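Local coordinates for protein beta sliding clamp (PDB 2AWA) that probably confers processivity on DNA synthesis by encircling DNA as a head-to-tail ring dimer that tethers DNA polymerases and other proteins, at residues Q199-L204 and D377-Q382; L267-F272 and A365-T370; T275-V280 and K357-F362; G309-H314 and I327-V332. All coordinates share one frame; numbering follows the deposited sequence.

In the fold
Following the chain from the N terminus, 199-204 comes first and waits until 377-382 for its partner, so contact 1 closes the widest loop and joins the central domain to the C-terminal one. Inside that loop, contact 2 brings the loop 267-272, between strands 250-255 and 274-279, against 365-370. Contact 3, nested within it, pairs the strands of 275-280 and 357-362, and contact 4, between 309-314 and 327-332, is the innermost. None of the four cross. All reach one antiparallel sheet, which runs through strands 196-203, 379-384, 369-373, 357-362, 274-279 and 331-334. T370 links contacts 2 and 3 through its carbonyl, while T277 links contacts 3 and 4.

Contact 1 of 4, residues Q199-L204 and D377-Q382; sequences QKKLTL and DEDFMQ
Q199 and M381 form a hydrogen-bonded antiparallel pair, with Q199 N 2.9 Å from M381 O and M381 N 2.9 Å from Q199 O; the second bond is the straighter, at 168°. K200 and F380 follow as a non-hydrogen-bonded pair, and K201 N then donates to D379 O.

The tighter side carries K200 and F380. The phenyl ring turns its edge to the backbone, F380 CD1 lying 3.5 Å from Q199 O in the ring plane. The aliphatic part of K200 crosses F380 at about a right angle. A bend at chi2 (61°) sets K200 CD 3.9 Å from F380 CB, so a long, partly apolar lysine suits a place that is covered along its stem and charged at its end. K200 NZ has its main salt bridge with E160 and a weaker one, 3.3 Å, with E378 OE2. Standing between two neighbouring carboxylates, the ammonium probably eases their repulsion.

On the other face, Q199 and selenomethionine M381, side by side, form the covered end. Past them it grows looser and wetter at the exposed pair K201 and D379. A water accepts from Q199 NE2 at 2.9 Å and probably donates to D379 OD1 at 2.8 Å. K201 lays its CD 3.4 Å from D379 OD2, but its ammonium does not reach the carboxylate, so any attraction is probably weak and long-range.

The pairing of strand 196-203 with 379-384 joins the sheets of the central and C-terminal domains. Strand 186-192 flanks 196-203 on its far edge, and helix 151-161 packs against K200, L202 and F380.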
loop_
_atom_site.group_PDB
_atom_site.type_symbol
_atom_site.label_atom_id
_atom_site.label_comp_id
_atom_site.label_asym_id
_atom_site.label_seq_id
_atom_site.Cartn_x
_atom_site.Cartn_y
_atom_site.Cartn_z
ATOM N N GLN B 199 -6.346 -3.842 -30.559
ATOM C CA GLN B 199 -7.477 -4.414 -31.234
ATOM C C GLN B 199 -7.539 -5.912 -30.981
ATOM O O GLN B 199 -6.553 -6.626 -31.198
ATOM C CB GLN B 199 -7.366 -4.151 -32.723
ATOM C CG GLN B 199 -8.568 -4.640 -33.480
ATOM C CD GLN B 199 -8.460 -4.354 -34.940
ATOM O OE1 GLN B 199 -9.095 -3.435 -35.454
ATOM N NE2 GLN B 199 -7.633 -5.126 -35.623
ATOM N N LYS B 200 -8.705 -6.371 -30.531
ATOM C CA LYS B 200 -8.960 -7.781 -30.315
ATOM C C LYS B 200 -10.237 -8.148 -31.065
ATOM O O LYS B 200 -11.236 -7.445 -30.968
ATOM C CB LYS B 200 -9.112 -8.048 -28.815
ATOM C CG LYS B 200 -9.518 -9.472 -28.425
ATOM C CD LYS B 200 -8.495 -10.512 -28.866
ATOM C CE LYS B 200 -8.897 -11.939 -28.428
ATOM N NZ LYS B 200 -9.079 -12.066 -26.932
ATOM N N LYS B 201 -10.191 -9.258 -31.796
ATOM C CA LYS B 201 -11.323 -9.746 -32.576
ATOM C C LYS B 201 -11.669 -11.199 -32.197
ATOM O O LYS B 201 -10.787 -12.038 -32.085
ATOM C CB LYS B 201 -10.976 -9.712 -34.056
ATOM C CG LYS B 201 -10.802 -8.349 -34.720
ATOM C CD LYS B 201 -10.492 -8.606 -36.211
ATOM C CE LYS B 201 -10.658 -7.395 -37.116
ATOM N NZ LYS B 201 -10.831 -7.808 -38.574
ATOM N N LEU B 202 -12.955 -11.483 -32.010
ATOM C CA LEU B 202 -13.448 -12.838 -31.745
ATOM C C LEU B 202 -14.550 -13.161 -32.708
ATOM O O LEU B 202 -15.147 -12.253 -33.277
ATOM C CB LEU B 202 -14.099 -12.916 -30.380
ATOM C CG LEU B 202 -13.207 -12.731 -29.184
ATOM C CD1 LEU B 202 -14.104 -12.594 -27.968
ATOM C CD2 LEU B 202 -12.234 -13.911 -29.060
ATOM N N THR B 203 -14.848 -14.456 -32.833
ATOM C CA THR B 203 -16.104 -14.911 -33.395
ATOM C C THR B 203 -16.948 -15.514 -32.276
ATOM O O THR B 203 -16.514 -16.440 -31.602
ATOM C CB THR B 203 -15.882 -15.953 -34.473
ATOM O OG1 THR B 203 -15.052 -15.394 -35.497
ATOM C CG2 THR B 203 -17.207 -16.380 -35.073
ATOM N N LEU B 204 -18.152 -14.979 -32.079
ATOM C CA LEU B 204 -19.054 -15.472 -31.043
ATOM C C LEU B 204 -19.540 -16.858 -31.434
ATOM O O LEU B 204 -19.882 -17.086 -32.597
ATOM C CB LEU B 204 -20.240 -14.518 -30.859
ATOM C CG LEU B 204 -19.928 -13.063 -30.445
ATOM C CD1 LEU B 204 -21.214 -12.285 -30.195
ATOM C CD2 LEU B 204 -19.030 -12.990 -29.212
ATOM N N ASP B 377 -3.470 -18.726 -32.495
ATOM C CA ASP B 377 -4.717 -18.497 -33.262
ATOM C C ASP B 377 -5.300 -17.091 -33.036
ATOM O O ASP B 377 -6.019 -16.561 -33.880
ATOM C CB ASP B 377 -5.772 -19.554 -32.903
ATOM N N GLU B 378 -4.958 -16.489 -31.901
ATOM C CA GLU B 378 -5.573 -15.243 -31.430
ATOM C C GLU B 378 -5.447 -14.057 -32.390
ATOM O O GLU B 378 -4.356 -13.773 -32.873
ATOM C CB GLU B 378 -4.952 -14.864 -30.088
ATOM C CG GLU B 378 -5.798 -13.908 -29.287
ATOM C CD GLU B 378 -5.278 -13.714 -27.885
ATOM O OE1 GLU B 378 -4.050 -13.864 -27.687
ATOM O OE2 GLU B 378 -6.102 -13.412 -26.991
ATOM N N ASP B 379 -6.560 -13.366 -32.640
ATOM C CA ASP B 379 -6.575 -12.176 -33.500
ATOM C C ASP B 379 -6.426 -10.909 -32.641
ATOM O O ASP B 379 -7.341 -10.085 -32.500
ATOM C CB ASP B 379 -7.852 -12.139 -34.343
ATOM C CG ASP B 379 -7.754 -11.171 -35.508
ATOM O OD1 ASP B 379 -6.948 -10.211 -35.434
ATOM O OD2 ASP B 379 -8.479 -11.371 -36.501
ATOM N N PHE B 380 -5.243 -10.790 -32.056
ATOM C CA PHE B 380 -4.939 -9.756 -31.080
ATOM C C PHE B 380 -3.751 -8.985 -31.619
ATOM O O PHE B 380 -2.664 -9.530 -31.754
ATOM C CB PHE B 380 -4.661 -10.376 -29.701
ATOM C CG PHE B 380 -4.233 -9.382 -28.649
ATOM C CD1 PHE B 380 -4.710 -8.067 -28.659
ATOM C CD2 PHE B 380 -3.348 -9.767 -27.638
ATOM C CE1 PHE B 380 -4.300 -7.162 -27.701
ATOM C CE2 PHE B 380 -2.952 -8.867 -26.669
ATOM C CZ PHE B 380 -3.424 -7.558 -26.700
HETATM N N MSE B 381 -4.004 -7.715 -31.918
HETATM C CA MSE B 381 -3.166 -6.859 -32.745
HETATM C C MSE B 381 -2.940 -5.507 -32.034
HETATM O O MSE B 381 -3.874 -4.902 -31.535
HETATM C CB MSE B 381 -3.927 -6.641 -34.059
HETATM C CG MSE B 381 -3.598 -5.364 -34.848
HETATM SE SE MSE B 381 -1.876 -5.548 -35.718
HETATM C CE MSE B 381 -2.340 -7.019 -37.086
ATOM N N GLN B 382 -1.704 -5.038 -31.977
ATOM C CA GLN B 382 -1.418 -3.739 -31.384
ATOM C C GLN B 382 -0.515 -2.934 -32.287
ATOM O O GLN B 382 0.193 -3.496 -33.115
ATOM C CB GLN B 382 -0.762 -3.898 -30.018
ATOM C CG GLN B 382 -1.624 -4.624 -29.031
ATOM C CD GLN B 382 -0.937 -4.834 -27.712
ATOM O OE1 GLN B 382 -0.805 -3.909 -26.920
ATOM N NE2 GLN B 382 -0.502 -6.061 -27.459
HETATM O O HOH W 1 -7.358 -7.664 -34.231
#

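Contact 2 of 4, residues L267-F272 and A365-T370; sequences LIPTDF and AVRPFT
P269 and T370 meet tip to tip, the proline ring presenting CD to the threonine methyl CG2 at 3.9 Å. The threonine torsion decides which branch does what. With chi1 at 60°, OG1 stands between the backbone N and the carbonyl carbon, while CG2 lies anti to the carbonyl carbon and projects toward the proline. A beta-branched residue is apt here, since both arms find neighbours: CG2 touches P269 CD and F272 CZ, and OG1 touches F272 alone of the two.

F272 CG is also anti to its carbonyl carbon (chi1 -63°), and the ring that it carries crosses the threonine obliquely. The far end of the phenyl group does the touching, with F272 CZ 3.6 Å from T370 OG1 and 3.9 Å from T370 CG2; these are van der Waals contacts.

At the outer margin, R367 folds back on its own neighbour. P368 CD sits 4.2 Å above the centre of one face of the R367 guanidinium, which remains exposed, and P269 CG comes within 4.4 Å of R367 NH1. P269 CG also lies near P368 O.

Beside T370, S361 on one neighbouring strand and M381 and L383 on the other continue the packing. The contact lays the loop 267-272 across the face of the sheet that carries T370, S361 and L383. In bacterial clamps the groove for partner proteins is formed between the central and C-terminal domains, and this loop probably runs beside it.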
loop_
_atom_site.group_PDB
_atom_site.type_symbol
_atom_site.label_atom_id
_atom_site.label_comp_id
_atom_site.label_asym_id
_atom_site.label_seq_id
_atom_site.Cartn_x
_atom_site.Cartn_y
_atom_site.Cartn_z
ATOM N N LEU B 267 -5.601 2.258 -40.113
ATOM C CA LEU B 267 -4.376 2.538 -39.362
ATOM C C LEU B 267 -3.385 1.395 -39.340
ATOM O O LEU B 267 -2.212 1.618 -39.053
ATOM C CB LEU B 267 -4.710 2.914 -37.926
ATOM C CG LEU B 267 -5.611 4.136 -37.739
ATOM C CD1 LEU B 267 -5.721 4.520 -36.260
ATOM C CD2 LEU B 267 -5.074 5.299 -38.549
ATOM N N ILE B 268 -3.856 0.187 -39.664
ATOM C CA ILE B 268 -3.093 -1.041 -39.484
ATOM C C ILE B 268 -2.339 -1.376 -40.762
ATOM O O ILE B 268 -2.970 -1.628 -41.786
ATOM C CB ILE B 268 -4.025 -2.249 -39.115
ATOM C CG1 ILE B 268 -4.911 -1.945 -37.896
ATOM C CG2 ILE B 268 -3.198 -3.502 -38.852
ATOM N N PRO B 269 -0.996 -1.394 -40.717
ATOM C CA PRO B 269 -0.217 -1.786 -41.893
ATOM C C PRO B 269 -0.206 -3.288 -42.151
ATOM O O PRO B 269 -0.453 -4.074 -41.237
ATOM C CB PRO B 269 1.205 -1.313 -41.561
ATOM C CG PRO B 269 1.129 -0.609 -40.263
ATOM C CD PRO B 269 -0.124 -1.037 -39.594
ATOM N N THR B 270 0.114 -3.661 -43.389
ATOM C CA THR B 270 0.040 -5.055 -43.865
ATOM C C THR B 270 1.399 -5.600 -44.352
ATOM O O THR B 270 1.687 -6.797 -44.177
ATOM C CB THR B 270 -0.990 -5.198 -45.011
ATOM N N ASP B 271 2.211 -4.733 -44.973
ATOM C CA ASP B 271 3.547 -5.090 -45.483
ATOM C C ASP B 271 4.655 -4.525 -44.578
ATOM O O ASP B 271 4.508 -3.465 -43.981
ATOM C CB ASP B 271 3.718 -4.595 -46.932
ATOM N N PHE B 272 5.761 -5.251 -44.472
ATOM C CA PHE B 272 6.808 -4.918 -43.515
ATOM C C PHE B 272 8.193 -5.174 -44.073
ATOM O O PHE B 272 8.368 -6.015 -44.938
ATOM C CB PHE B 272 6.595 -5.720 -42.238
ATOM C CG PHE B 272 5.318 -5.398 -41.560
ATOM C CD1 PHE B 272 5.152 -4.175 -40.931
ATOM C CD2 PHE B 272 4.257 -6.289 -41.579
ATOM C CE1 PHE B 272 3.953 -3.845 -40.314
ATOM C CE2 PHE B 272 3.047 -5.968 -40.963
ATOM C CZ PHE B 272 2.897 -4.746 -40.330
ATOM N N ALA B 365 11.572 4.048 -39.431
ATOM C CA ALA B 365 11.775 4.694 -38.158
ATOM C C ALA B 365 10.621 5.637 -37.817
ATOM O O ALA B 365 10.452 6.002 -36.653
ATOM C CB ALA B 365 13.085 5.435 -38.160
ATOM N N VAL B 366 9.819 6.005 -38.811
ATOM C CA VAL B 366 8.752 6.977 -38.600
ATOM C C VAL B 366 7.340 6.438 -38.736
ATOM O O VAL B 366 6.398 7.133 -38.372
ATOM C CB VAL B 366 8.866 8.192 -39.551
ATOM C CG1 VAL B 366 10.243 8.824 -39.440
ATOM C CG2 VAL B 366 8.552 7.808 -40.992
ATOM N N ARG B 367 7.168 5.229 -39.253
ATOM C CA ARG B 367 5.821 4.662 -39.344
ATOM C C ARG B 367 5.503 3.746 -38.154
ATOM O O ARG B 367 6.399 3.125 -37.565
ATOM C CB ARG B 367 5.611 3.948 -40.674
ATOM C CG ARG B 367 5.649 4.905 -41.870
ATOM C CD ARG B 367 4.567 4.603 -42.903
ATOM N NE ARG B 367 3.269 5.194 -42.540
ATOM C CZ ARG B 367 2.148 4.515 -42.259
ATOM N NH1 ARG B 367 2.114 3.178 -42.284
ATOM N NH2 ARG B 367 1.036 5.188 -41.952
ATOM N N PRO B 368 4.235 3.733 -37.729
ATOM C CA PRO B 368 3.813 2.844 -36.649
ATOM C C PRO B 368 4.228 1.421 -36.875
ATOM O O PRO B 368 4.269 0.996 -38.016
ATOM C CB PRO B 368 2.295 2.973 -36.678
ATOM C CG PRO B 368 2.086 4.358 -37.103
ATOM C CD PRO B 368 3.145 4.633 -38.131
ATOM N N PHE B 369 4.543 0.703 -35.798
ATOM C CA PHE B 369 4.865 -0.711 -35.914
ATOM C C PHE B 369 3.834 -1.621 -35.210
ATOM O O PHE B 369 3.090 -1.156 -34.368
ATOM C CB PHE B 369 6.302 -0.960 -35.456
ATOM C CG PHE B 369 6.589 -0.596 -34.041
ATOM C CD1 PHE B 369 6.462 -1.539 -33.029
ATOM C CD2 PHE B 369 7.098 0.657 -33.719
ATOM C CE1 PHE B 369 6.795 -1.213 -31.685
ATOM C CE2 PHE B 369 7.436 0.991 -32.375
ATOM C CZ PHE B 369 7.281 0.060 -31.373
ATOM N N THR B 370 3.760 -2.900 -35.586
ATOM C CA THR B 370 2.750 -3.801 -34.997
ATOM C C THR B 370 3.360 -4.823 -34.035
ATOM O O THR B 370 4.506 -5.190 -34.190
ATOM C CB THR B 370 1.985 -4.584 -36.067
ATOM O OG1 THR B 370 2.897 -5.376 -36.822
ATOM C CG2 THR B 370 1.261 -3.656 -36.992
#

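Contact 3 of 4, residues T275-V280 and K357-F362; sequences TITFNV and KVTISF
I276 and F278 each exchange two backbone hydrogen bonds, with I360 and V358 respectively, in antiparallel strands whose directions differ by 157°. I276 N lies 2.9 Å from I360 O, and F278 N to V358 O is the straightest of the four bonds at 170°. Between them, T277 CA points its hydrogen at V358 O.

On the face bearing I276, F278, V358, I360 and F362, everything is apolar. The F278 ring takes I276 CG2 over one face, toward the rim, and receives I360 CD1 obliquely at F278 CD2, 3.8 Å away. V358 CG1 occupies the crowded position between backbone N and carbonyl carbon (chi1 62°), which puts it 3.7 Å from F278 CB. I276 CD1 reaches F362 CE2 at 3.9 Å. Branched and aromatic residues suit this face because it is the buried side of the C-terminal domain: helix 280-294 lies on it, with L283 against both F278 and I360, in the sheet-and-helix build repeated through the domains of sliding clamps.

The opposite face is polar. Beta-branched threonines suit extended strands, and across the non-hydrogen-bonded pair T277 OG1 and T359 OG1 share a hydrogen bond of 3.1 Å. T275 turns CG2 to S361 OG, 3.7 Å away, and its OG1 is hydrogen-bonded to T333 OG1. K357 lays CG 3.3 Å from F278 O before its chain leads off. N279, at the N-cap of helix 280-294, uses OD1 to accept from N282 N.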
loop_
_atom_site.group_PDB
_atom_site.type_symbol
_atom_site.label_atom_id
_atom_site.label_comp_id
_atom_site.label_asym_id
_atom_site.label_seq_id
_atom_site.Cartn_x
_atom_site.Cartn_y
_atom_site.Cartn_z
ATOM N N THR B 275 11.040 -7.741 -39.218
ATOM C CA THR B 275 10.336 -8.322 -38.082
ATOM C C THR B 275 11.348 -8.831 -37.035
ATOM O O THR B 275 12.499 -9.133 -37.367
ATOM C CB THR B 275 9.414 -9.455 -38.492
ATOM O OG1 THR B 275 10.192 -10.626 -38.749
ATOM C CG2 THR B 275 8.599 -9.078 -39.727
ATOM N N ILE B 276 10.922 -8.888 -35.776
ATOM C CA ILE B 276 11.719 -9.467 -34.710
ATOM C C ILE B 276 10.821 -10.275 -33.791
ATOM O O ILE B 276 9.713 -9.852 -33.471
ATOM C CB ILE B 276 12.405 -8.405 -33.860
ATOM C CG1 ILE B 276 13.276 -7.516 -34.737
ATOM C CG2 ILE B 276 13.274 -9.080 -32.823
ATOM C CD1 ILE B 276 13.820 -6.304 -34.043
ATOM N N THR B 277 11.295 -11.431 -33.346
ATOM C CA THR B 277 10.490 -12.257 -32.470
ATOM C C THR B 277 11.195 -12.430 -31.136
ATOM O O THR B 277 12.304 -12.960 -31.051
ATOM C CB THR B 277 10.119 -13.587 -33.136
ATOM O OG1 THR B 277 9.448 -13.313 -34.376
ATOM C CG2 THR B 277 9.173 -14.365 -32.255
ATOM N N PHE B 278 10.533 -11.954 -30.093
ATOM C CA PHE B 278 11.151 -11.787 -28.795
ATOM C C PHE B 278 10.487 -12.659 -27.772
ATOM O O PHE B 278 9.306 -12.975 -27.895
ATOM C CB PHE B 278 10.930 -10.377 -28.301
ATOM C CG PHE B 278 11.796 -9.340 -28.927
ATOM C CD1 PHE B 278 13.096 -9.129 -28.468
ATOM C CD2 PHE B 278 11.268 -8.467 -29.883
ATOM C CE1 PHE B 278 13.894 -8.089 -29.011
ATOM C CE2 PHE B 278 12.043 -7.443 -30.420
ATOM C CZ PHE B 278 13.362 -7.265 -29.995
ATOM N N ASN B 279 11.245 -13.013 -26.742
ATOM C CA ASN B 279 10.680 -13.501 -25.499
ATOM C C ASN B 279 10.035 -12.303 -24.762
ATOM O O ASN B 279 10.698 -11.268 -24.504
ATOM C CB ASN B 279 11.757 -14.164 -24.631
ATOM C CG ASN B 279 11.213 -14.629 -23.298
ATOM O OD1 ASN B 279 11.181 -13.868 -22.341
ATOM N ND2 ASN B 279 10.757 -15.877 -23.234
ATOM N N VAL B 280 8.752 -12.454 -24.426
ATOM C CA VAL B 280 7.937 -11.344 -23.944
ATOM C C VAL B 280 8.495 -10.808 -22.647
ATOM O O VAL B 280 8.713 -9.595 -22.503
ATOM C CB VAL B 280 6.459 -11.780 -23.743
ATOM C CG1 VAL B 280 5.647 -10.721 -22.992
ATOM C CG2 VAL B 280 5.817 -12.070 -25.082
ATOM N N LYS B 357 5.978 -15.570 -26.400
ATOM C CA LYS B 357 6.758 -14.868 -27.401
ATOM C C LYS B 357 5.924 -13.823 -28.106
ATOM O O LYS B 357 4.698 -13.890 -28.088
ATOM C CB LYS B 357 7.347 -15.850 -28.420
ATOM C CG LYS B 357 8.785 -16.267 -28.136
ATOM C CD LYS B 357 9.258 -17.434 -29.038
ATOM C CE LYS B 357 9.239 -18.783 -28.299
ATOM N NZ LYS B 357 9.899 -19.882 -29.068
ATOM N N VAL B 358 6.610 -12.836 -28.683
ATOM C CA VAL B 358 5.956 -11.721 -29.358
ATOM C C VAL B 358 6.660 -11.414 -30.669
ATOM O O VAL B 358 7.885 -11.299 -30.724
ATOM C CB VAL B 358 5.899 -10.443 -28.474
ATOM C CG1 VAL B 358 7.300 -9.926 -28.117
ATOM C CG2 VAL B 358 5.089 -9.339 -29.156
ATOM N N THR B 359 5.878 -11.304 -31.733
ATOM C CA THR B 359 6.425 -10.857 -32.997
ATOM C C THR B 359 6.104 -9.394 -33.233
ATOM O O THR B 359 4.943 -9.027 -33.305
ATOM C CB THR B 359 5.891 -11.684 -34.126
ATOM O OG1 THR B 359 6.389 -13.011 -33.961
ATOM C CG2 THR B 359 6.365 -11.135 -35.455
ATOM N N ILE B 360 7.145 -8.578 -33.362
ATOM C CA ILE B 360 7.007 -7.157 -33.677
ATOM C C ILE B 360 7.457 -6.885 -35.103
ATOM O O ILE B 360 8.524 -7.300 -35.500
ATOM C CB ILE B 360 7.857 -6.283 -32.732
ATOM C CG1 ILE B 360 7.615 -6.668 -31.274
ATOM C CG2 ILE B 360 7.533 -4.815 -32.937
ATOM C CD1 ILE B 360 8.478 -5.872 -30.271
ATOM N N SER B 361 6.650 -6.157 -35.859
ATOM C CA SER B 361 6.914 -5.927 -37.268
ATOM C C SER B 361 6.959 -4.439 -37.565
ATOM O O SER B 361 6.121 -3.682 -37.073
ATOM C CB SER B 361 5.834 -6.597 -38.105
ATOM O OG SER B 361 5.684 -7.941 -37.715
ATOM N N PHE B 362 7.915 -4.034 -38.393
ATOM C CA PHE B 362 8.232 -2.628 -38.584
ATOM C C PHE B 362 8.195 -2.246 -40.047
ATOM O O PHE B 362 8.290 -3.099 -40.922
ATOM C CB PHE B 362 9.656 -2.334 -38.120
ATOM C CG PHE B 362 9.914 -2.584 -36.681
ATOM C CD1 PHE B 362 9.601 -1.637 -35.735
ATOM C CD2 PHE B 362 10.561 -3.730 -36.272
ATOM C CE1 PHE B 362 9.903 -1.846 -34.398
ATOM C CE2 PHE B 362 10.852 -3.941 -34.952
ATOM C CZ PHE B 362 10.519 -2.997 -34.013
#

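Contact 4 of 4, residues G309-H314 and I327-V332; sequences GVVSAH and IDTDQV
V311 offers its carbonyl O to I327 N, which approaches at 3.0 Å from a position tilted 31° out of the carbonyl plane; the N-H itself points well, at 165°. Of the rings, the H314 imidazole has NE2 hydrogen-bonded to S312 OG within its own strand, and the phenyl ring of F278, outside both segments, has CE1 met by the methyls I327 CG2 and T329 CG2.

Around the single backbone bond the side chains are mostly short or beta-branched. V311 CG2, anti to the carbonyl carbon, does the touching: it lies 3.8 Å from T329 CG2, the two side chains crossing at a slant, and 3.9 Å from V332 CG2. That methyl of V332, CG2, also comes 3.7 Å from G309 O. Further along, A313 CB meets I327 CD1 at 3.9 Å, where a short alanine leaves room for the longer isoleucine and for M287 of helix 280-294.

G309 has a positive phi (90°), at which a CB would press on the preceding carbonyl O. The antiparallel pairing of strands 310-317 and 321-327 ends here as the chain leaves toward edge strand 331-334, D328 packing on K122 of the second subunit. D330 and Q331 both face T277 in a classic beta bulge.

With one bond and many methyls, the contact probably depends chiefly on hydrophobic burial, V311 and I327 packing against F278.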
loop_
_atom_site.group_PDB
_atom_site.type_symbol
_atom_site.label_atom_id
_atom_site.label_comp_id
_atom_site.label_asym_id
_atom_site.label_seq_id
_atom_site.Cartn_x
_atom_site.Cartn_y
_atom_site.Cartn_z
ATOM N N GLY B 309 21.303 -8.726 -37.500
ATOM C CA GLY B 309 20.781 -9.758 -36.588
ATOM C C GLY B 309 20.870 -9.396 -35.114
ATOM O O GLY B 309 20.220 -10.022 -34.268
ATOM N N VAL B 310 21.668 -8.378 -34.799
ATOM C CA VAL B 310 21.853 -7.958 -33.431
ATOM C C VAL B 310 20.892 -6.819 -33.130
ATOM O O VAL B 310 20.738 -5.903 -33.929
ATOM C CB VAL B 310 23.281 -7.513 -33.176
ATOM C CG1 VAL B 310 23.476 -7.187 -31.695
ATOM C CG2 VAL B 310 24.257 -8.598 -33.624
ATOM N N VAL B 311 20.246 -6.905 -31.974
ATOM C CA VAL B 311 19.259 -5.941 -31.539
ATOM C C VAL B 311 19.770 -5.346 -30.243
ATOM O O VAL B 311 20.221 -6.084 -29.346
ATOM C CB VAL B 311 17.902 -6.630 -31.294
ATOM C CG1 VAL B 311 16.918 -5.678 -30.667
ATOM C CG2 VAL B 311 17.359 -7.212 -32.599
ATOM N N SER B 312 19.728 -4.023 -30.136
ATOM C CA SER B 312 20.238 -3.378 -28.932
ATOM C C SER B 312 19.416 -2.166 -28.572
ATOM O O SER B 312 18.834 -1.530 -29.456
ATOM C CB SER B 312 21.685 -2.992 -29.121
ATOM O OG SER B 312 21.797 -2.233 -30.286
ATOM N N ALA B 313 19.356 -1.877 -27.273
ATOM C CA ALA B 313 18.614 -0.731 -26.728
ATOM C C ALA B 313 19.567 0.308 -26.158
ATOM O O ALA B 313 20.546 -0.032 -25.448
ATOM C CB ALA B 313 17.653 -1.183 -25.655
ATOM N N HIS B 314 19.251 1.574 -26.447
ATOM C CA HIS B 314 20.062 2.702 -26.026
ATOM C C HIS B 314 19.223 3.858 -25.509
ATOM O O HIS B 314 18.250 4.275 -26.141
ATOM C CB HIS B 314 20.936 3.179 -27.171
ATOM C CG HIS B 314 21.640 2.068 -27.887
ATOM N ND1 HIS B 314 22.976 1.792 -27.696
ATOM C CD2 HIS B 314 21.189 1.165 -28.795
ATOM C CE1 HIS B 314 23.320 0.765 -28.453
ATOM N NE2 HIS B 314 22.253 0.361 -29.124
ATOM N N ILE B 327 19.817 -7.141 -26.591
ATOM C CA ILE B 327 18.643 -7.952 -26.323
ATOM C C ILE B 327 18.694 -9.224 -27.177
ATOM O O ILE B 327 18.860 -9.156 -28.391
ATOM C CB ILE B 327 17.365 -7.154 -26.612
ATOM C CG1 ILE B 327 17.365 -5.869 -25.763
ATOM C CG2 ILE B 327 16.137 -8.008 -26.336
ATOM C CD1 ILE B 327 16.366 -4.798 -26.185
ATOM N N ASP B 328 18.558 -10.373 -26.513
ATOM C CA ASP B 328 18.529 -11.672 -27.169
ATOM C C ASP B 328 17.183 -11.879 -27.868
ATOM O O ASP B 328 16.134 -11.430 -27.376
ATOM C CB ASP B 328 18.824 -12.793 -26.162
ATOM C CG ASP B 328 20.324 -12.906 -25.818
ATOM N N THR B 329 17.224 -12.535 -29.033
ATOM C CA THR B 329 16.038 -12.694 -29.878
ATOM C C THR B 329 15.902 -14.116 -30.422
ATOM O O THR B 329 16.893 -14.777 -30.701
ATOM C CB THR B 329 16.048 -11.707 -31.064
ATOM O OG1 THR B 329 17.064 -12.077 -31.985
ATOM C CG2 THR B 329 16.330 -10.318 -30.608
ATOM N N ASP B 330 14.663 -14.572 -30.567
ATOM C CA ASP B 330 14.366 -15.834 -31.230
ATOM C C ASP B 330 14.719 -15.707 -32.713
ATOM O O ASP B 330 15.311 -16.609 -33.284
ATOM C CB ASP B 330 12.881 -16.218 -31.034
ATOM C CG ASP B 330 12.505 -17.544 -31.704
ATOM O OD1 ASP B 330 13.168 -18.568 -31.427
ATOM O OD2 ASP B 330 11.531 -17.575 -32.503
ATOM N N GLN B 331 14.397 -14.576 -33.328
ATOM C CA GLN B 331 14.509 -14.438 -34.786
ATOM C C GLN B 331 14.514 -12.983 -35.231
ATOM O O GLN B 331 13.711 -12.197 -34.746
ATOM C CB GLN B 331 13.327 -15.148 -35.459
ATOM C CG GLN B 331 13.324 -15.038 -36.985
ATOM C CD GLN B 331 12.327 -15.980 -37.651
ATOM O OE1 GLN B 331 12.703 -17.038 -38.154
ATOM N NE2 GLN B 331 11.050 -15.597 -37.653
ATOM N N VAL B 332 15.401 -12.630 -36.156
ATOM C CA VAL B 332 15.360 -11.315 -36.788
ATOM C C VAL B 332 15.384 -11.483 -38.285
ATOM O O VAL B 332 16.297 -12.104 -38.817
ATOM C CB VAL B 332 16.553 -10.448 -36.402
ATOM C CG1 VAL B 332 16.490 -9.101 -37.119
ATOM C CG2 VAL B 332 16.594 -10.251 -34.905
#